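Local structure of carbohydrate binding module (Ruminococcus flavefaciens, 4V1K) at residues Ser3-Thr15 against Ile26-Glu39. The protein probably binds plant cell-wall polysaccharides, serving as a non-catalytic carbohydrate-binding module of the cellulosomal family 9 glycoside hydrolase Cel9A. Numbering follows the deposited sequence. Where two conformers were deposited one is given.
Sequences SDGYTIKPNKKVT and IGFSYKDFGISSSE
Tyr6 and Glu39 make the one hydrogen bond between Ser3-Thr15 and Ile26-Glu39: Tyr6 OH donates to Glu39 OE1 at 2.6 Å, on the syn side of the carboxylate, whose plane stands 69° from the ring. The CA of Ile35 rests over one face of that ring, 4.1 Å from its centroid, a CH-pi contact. Next along the strand, Ile8 straddles two aromatics. Its CG2 sits over the centre of the Phe33 ring, 3.9 Å from the centroid, while chi1 of 60° sets CG1 between backbone N and carbonyl carbon and the extended chi2 carries CD1 on to Phe33 CZ (3.6 Å) and Phe28 CD1 (3.8 Å). Farther on, Pro10 CG meets Phe28 CE1, Lys12 lays its aliphatic CE on Ile26 CG2, and Val14 CG2 meets Ile26 CD1 tip to tip at 3.7 Å. In the second shell, Ser36 N donates a hydrogen bond to Glu39 OE1 from the anti side, 29° out of the carboxylate plane, in the type I turn Ser36-Glu39; strand 5-15 pairs antiparallel with 121-131. The arrangement is beta-sandwich packing, an edge strand of one sheet lying against strand 25-29 of the other and the loop beyond it. Apolar contacts dominate; two donors restrain OE1 and would probably favour the ionised carboxylate.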
loop_
_atom_site.group_PDB
_atom_site.type_symbol
_atom_site.label_atom_id
_atom_site.label_comp_id
_atom_site.label_asym_id
_atom_site.label_seq_id
_atom_site.Cartn_x
_atom_site.Cartn_y
_atom_site.Cartn_z
ATOM N N SER A 3 4.213 12.901 -15.734
ATOM C CA SER A 3 3.566 12.951 -14.399
ATOM C C SER A 3 4.581 12.510 -13.325
ATOM O O SER A 3 5.456 11.701 -13.590
ATOM C CB SER A 3 2.376 11.947 -14.411
ATOM O OG SER A 3 1.542 11.938 -13.210
ATOM N N ASP A 4 4.446 13.046 -12.119
ATOM C CA ASP A 4 5.264 12.658 -10.972
ATOM C C ASP A 4 4.515 11.897 -9.871
ATOM O O ASP A 4 5.108 11.448 -8.889
ATOM C CB ASP A 4 5.969 13.888 -10.405
ATOM C CG ASP A 4 6.871 14.550 -11.456
ATOM O OD1 ASP A 4 7.653 13.816 -12.129
ATOM O OD2 ASP A 4 6.797 15.774 -11.658
ATOM N N GLY A 5 3.209 11.730 -10.038
ATOM C CA GLY A 5 2.436 10.950 -9.104
ATOM C C GLY A 5 1.011 10.740 -9.530
ATOM O O GLY A 5 0.469 11.496 -10.334
ATOM N N TYR A 6 0.418 9.704 -8.971
ATOM C CA TYR A 6 -0.951 9.316 -9.255
ATOM C C TYR A 6 -1.633 9.005 -7.918
ATOM O O TYR A 6 -1.039 8.379 -7.032
ATOM C CB TYR A 6 -0.997 8.051 -10.115
ATOM C CG TYR A 6 -0.368 8.139 -11.461
ATOM C CD1 TYR A 6 -1.084 8.627 -12.515
ATOM C CD2 TYR A 6 0.904 7.659 -11.700
ATOM C CE1 TYR A 6 -0.546 8.701 -13.792
ATOM C CE2 TYR A 6 1.457 7.718 -12.960
ATOM C CZ TYR A 6 0.721 8.251 -14.009
ATOM O OH TYR A 6 1.232 8.296 -15.267
ATOM N N THR A 7 -2.922 9.336 -7.825
ATOM C CA THR A 7 -3.685 9.072 -6.630
ATOM C C THR A 7 -5.005 8.359 -6.949
ATOM O O THR A 7 -5.649 8.676 -7.972
ATOM C CB THR A 7 -4.029 10.420 -5.930
ATOM O OG1 THR A 7 -2.813 11.088 -5.557
ATOM C CG2 THR A 7 -4.889 10.197 -4.667
ATOM N N ILE A 8 -5.385 7.403 -6.091
ATOM C CA ILE A 8 -6.753 6.881 -6.070
ATOM C C ILE A 8 -7.429 7.207 -4.732
ATOM O O ILE A 8 -6.742 7.309 -3.705
ATOM C CB ILE A 8 -6.853 5.349 -6.369
ATOM C CG1 ILE A 8 -6.069 4.527 -5.336
ATOM C CG2 ILE A 8 -6.402 5.056 -7.806
ATOM C CD1 ILE A 8 -6.282 3.033 -5.442
ATOM N N LYS A 9 -8.762 7.330 -4.766
ATOM C CA LYS A 9 -9.561 7.612 -3.559
ATOM C C LYS A 9 -10.581 6.493 -3.336
ATOM O O LYS A 9 -11.754 6.596 -3.762
ATOM C CB LYS A 9 -10.250 8.976 -3.669
ATOM C CG LYS A 9 -9.332 10.164 -3.414
ATOM C CD LYS A 9 -10.135 11.457 -3.491
ATOM C CE LYS A 9 -9.534 12.609 -2.699
ATOM N NZ LYS A 9 -8.539 13.416 -3.465
ATOM N N PRO A 10 -10.141 5.400 -2.655
ATOM C CA PRO A 10 -11.056 4.237 -2.592
ATOM C C PRO A 10 -12.161 4.347 -1.537
ATOM O O PRO A 10 -13.136 3.605 -1.622
ATOM C CB PRO A 10 -10.149 3.068 -2.260
ATOM C CG PRO A 10 -8.816 3.598 -1.983
ATOM C CD PRO A 10 -8.785 5.084 -2.178
ATOM N N ASN A 11 -12.003 5.237 -0.559
ATOM C CA ASN A 11 -12.985 5.381 0.549
ATOM C C ASN A 11 -13.353 4.009 1.106
ATOM O O ASN A 11 -14.548 3.635 1.208
ATOM C CB ASN A 11 -14.252 6.127 0.087
ATOM C CG ASN A 11 -15.157 6.550 1.251
ATOM O OD1 ASN A 11 -14.686 6.885 2.345
ATOM N ND2 ASN A 11 -16.473 6.554 1.010
ATOM N N LYS A 12 -12.325 3.223 1.404
ATOM C CA LYS A 12 -12.549 1.836 1.775
ATOM C C LYS A 12 -12.501 1.655 3.286
ATOM O O LYS A 12 -11.458 1.867 3.908
ATOM C CB LYS A 12 -11.519 0.939 1.102
ATOM C CG LYS A 12 -11.745 -0.540 1.376
ATOM C CD LYS A 12 -10.746 -1.403 0.630
ATOM C CE LYS A 12 -10.931 -2.873 0.991
ATOM N NZ LYS A 12 -12.294 -3.382 0.677
ATOM N N LYS A 13 -13.622 1.236 3.860
ATOM C CA LYS A 13 -13.726 0.941 5.315
ATOM C C LYS A 13 -13.116 -0.435 5.625
ATOM O O LYS A 13 -13.425 -1.460 4.968
ATOM C CB LYS A 13 -15.188 0.959 5.753
ATOM C CG LYS A 13 -15.421 0.604 7.213
ATOM C CD LYS A 13 -14.906 1.662 8.175
ATOM C CE LYS A 13 -15.004 1.177 9.618
ATOM N NZ LYS A 13 -16.371 0.714 10.030
ATOM N N VAL A 14 -12.235 -0.441 6.606
ATOM C CA VAL A 14 -11.576 -1.660 7.078
ATOM C C VAL A 14 -11.833 -1.855 8.581
ATOM O O VAL A 14 -11.671 -0.927 9.376
ATOM C CB VAL A 14 -10.067 -1.601 6.845
ATOM C CG1 VAL A 14 -9.374 -2.919 7.256
ATOM C CG2 VAL A 14 -9.759 -1.354 5.380
ATOM N N THR A 15 -12.234 -3.068 8.965
ATOM C CA THR A 15 -12.329 -3.456 10.385
ATOM C C THR A 15 -11.258 -4.529 10.589
ATOM O O THR A 15 -11.412 -5.661 10.117
ATOM C CB THR A 15 -13.732 -3.995 10.724
ATOM O OG1 THR A 15 -14.731 -2.982 10.449
ATOM C CG2 THR A 15 -13.826 -4.414 12.190
ATOM N N ILE A 26 -4.682 -5.833 1.772
ATOM C CA ILE A 26 -5.722 -5.193 0.953
ATOM C C ILE A 26 -5.110 -4.722 -0.355
ATOM O O ILE A 26 -4.115 -3.979 -0.386
ATOM C CB ILE A 26 -6.390 -4.034 1.676
ATOM C CG1 ILE A 26 -7.020 -4.553 2.975
ATOM C CG2 ILE A 26 -7.441 -3.420 0.765
ATOM C CD1 ILE A 26 -7.133 -3.528 4.074
ATOM N N GLY A 27 -5.681 -5.232 -1.462
ATOM C CA GLY A 27 -5.143 -5.021 -2.788
ATOM C C GLY A 27 -5.784 -3.891 -3.588
ATOM O O GLY A 27 -6.998 -3.683 -3.497
ATOM N N PHE A 28 -4.944 -3.206 -4.385
ATOM C CA PHE A 28 -5.373 -2.197 -5.355
ATOM C C PHE A 28 -4.691 -2.448 -6.687
ATOM O O PHE A 28 -3.467 -2.588 -6.760
ATOM C CB PHE A 28 -5.081 -0.788 -4.858
ATOM C CG PHE A 28 -5.664 -0.502 -3.516
ATOM C CD1 PHE A 28 -6.992 -0.073 -3.411
ATOM C CD2 PHE A 28 -4.913 -0.685 -2.361
ATOM C CE1 PHE A 28 -7.552 0.175 -2.177
ATOM C CE2 PHE A 28 -5.488 -0.443 -1.127
ATOM C CZ PHE A 28 -6.797 -0.019 -1.046
ATOM N N SER A 29 -5.494 -2.574 -7.742
ATOM C CA SER A 29 -4.968 -2.823 -9.072
ATOM C C SER A 29 -4.234 -1.580 -9.603
ATOM O O SER A 29 -4.762 -0.460 -9.546
ATOM C CB SER A 29 -6.101 -3.221 -10.060
ATOM O OG SER A 29 -6.834 -4.377 -9.638
ATOM N N TYR A 30 -3.026 -1.767 -10.145
ATOM C CA TYR A 30 -2.294 -0.632 -10.711
ATOM C C TYR A 30 -3.080 0.067 -11.844
ATOM O O TYR A 30 -2.958 1.287 -12.007
ATOM C CB TYR A 30 -0.923 -1.045 -11.203
ATOM C CG TYR A 30 0.087 -1.259 -10.081
ATOM C CD1 TYR A 30 0.512 -0.180 -9.249
ATOM C CD2 TYR A 30 0.669 -2.509 -9.882
ATOM C CE1 TYR A 30 1.457 -0.370 -8.236
ATOM C CE2 TYR A 30 1.625 -2.695 -8.890
ATOM C CZ TYR A 30 2.022 -1.641 -8.070
ATOM O OH TYR A 30 2.996 -1.825 -7.084
ATOM N N LYS A 31 -3.885 -0.683 -12.592
ATOM C CA LYS A 31 -4.649 -0.081 -13.662
ATOM C C LYS A 31 -5.615 1.025 -13.162
ATOM O O LYS A 31 -5.962 1.954 -13.928
ATOM C CB LYS A 31 -5.390 -1.146 -14.482
ATOM C CG LYS A 31 -6.493 -1.862 -13.751
ATOM C CD LYS A 31 -7.309 -2.730 -14.696
ATOM C CE LYS A 31 -8.043 -3.842 -13.941
ATOM N NZ LYS A 31 -8.648 -4.831 -14.889
ATOM N N ASP A 32 -6.005 0.967 -11.878
ATOM C CA ASP A 32 -6.893 1.979 -11.311
ATOM C C ASP A 32 -6.217 3.350 -11.209
ATOM O O ASP A 32 -6.920 4.391 -11.173
ATOM C CB ASP A 32 -7.405 1.596 -9.928
ATOM C CG ASP A 32 -8.398 0.392 -9.937
ATOM O OD1 ASP A 32 -8.676 -0.213 -10.970
ATOM O OD2 ASP A 32 -8.906 0.070 -8.843
ATOM N N PHE A 33 -4.880 3.356 -11.177
ATOM C CA PHE A 33 -4.121 4.612 -11.081
ATOM C C PHE A 33 -3.887 5.285 -12.435
ATOM O O PHE A 33 -3.720 6.495 -12.492
ATOM C CB PHE A 33 -2.746 4.369 -10.460
ATOM C CG PHE A 33 -2.779 3.950 -9.010
ATOM C CD1 PHE A 33 -2.990 2.611 -8.659
ATOM C CD2 PHE A 33 -2.581 4.878 -7.995
ATOM C CE1 PHE A 33 -3.031 2.218 -7.330
ATOM C CE2 PHE A 33 -2.576 4.484 -6.669
ATOM C CZ PHE A 33 -2.814 3.164 -6.329
ATOM N N GLY A 34 -3.805 4.505 -13.511
ATOM C CA GLY A 34 -3.509 5.043 -14.839
ATOM C C GLY A 34 -2.026 5.178 -15.157
ATOM O O GLY A 34 -1.665 5.870 -16.102
ATOM N N ILE A 35 -1.195 4.521 -14.347
ATOM C CA ILE A 35 0.264 4.494 -14.488
ATOM C C ILE A 35 0.738 3.804 -15.768
ATOM O O ILE A 35 0.194 2.763 -16.156
ATOM C CB ILE A 35 0.942 3.886 -13.213
ATOM C CG1 ILE A 35 2.463 3.980 -13.280
ATOM C CG2 ILE A 35 0.526 2.450 -12.962
ATOM C CD1 ILE A 35 3.138 3.745 -11.947
ATOM N N SER A 36 1.749 4.394 -16.413
ATOM C CA SER A 36 2.401 3.803 -17.579
ATOM C C SER A 36 3.542 2.864 -17.147
ATOM O O SER A 36 4.191 3.064 -16.114
ATOM C CB SER A 36 3.003 4.920 -18.471
ATOM O OG SER A 36 3.908 4.408 -19.445
ATOM N N SER A 37 3.821 1.865 -17.961
ATOM C CA SER A 37 4.912 0.941 -17.664
ATOM C C SER A 37 6.295 1.607 -17.848
ATOM O O SER A 37 7.295 1.049 -17.448
ATOM C CB SER A 37 4.777 -0.319 -18.515
ATOM O OG SER A 37 4.901 -0.023 -19.889
ATOM N N SER A 38 6.349 2.809 -18.416
ATOM C CA SER A 38 7.624 3.572 -18.492
ATOM C C SER A 38 8.034 4.194 -17.153
ATOM O O SER A 38 9.176 4.584 -16.971
ATOM C CB SER A 38 7.533 4.684 -19.540
ATOM O OG SER A 38 6.606 5.687 -19.161
ATOM N N GLU A 39 7.094 4.256 -16.216
ATOM C CA GLU A 39 7.281 5.004 -14.971
ATOM C C GLU A 39 7.824 4.113 -13.826
ATOM O O GLU A 39 7.479 2.957 -13.754
ATOM C CB GLU A 39 5.970 5.747 -14.637
ATOM C CG GLU A 39 5.661 6.772 -15.729
ATOM C CD GLU A 39 4.335 7.444 -15.635
ATOM O OE1 GLU A 39 3.298 6.764 -15.443
ATOM O OE2 GLU A 39 4.334 8.668 -15.823
#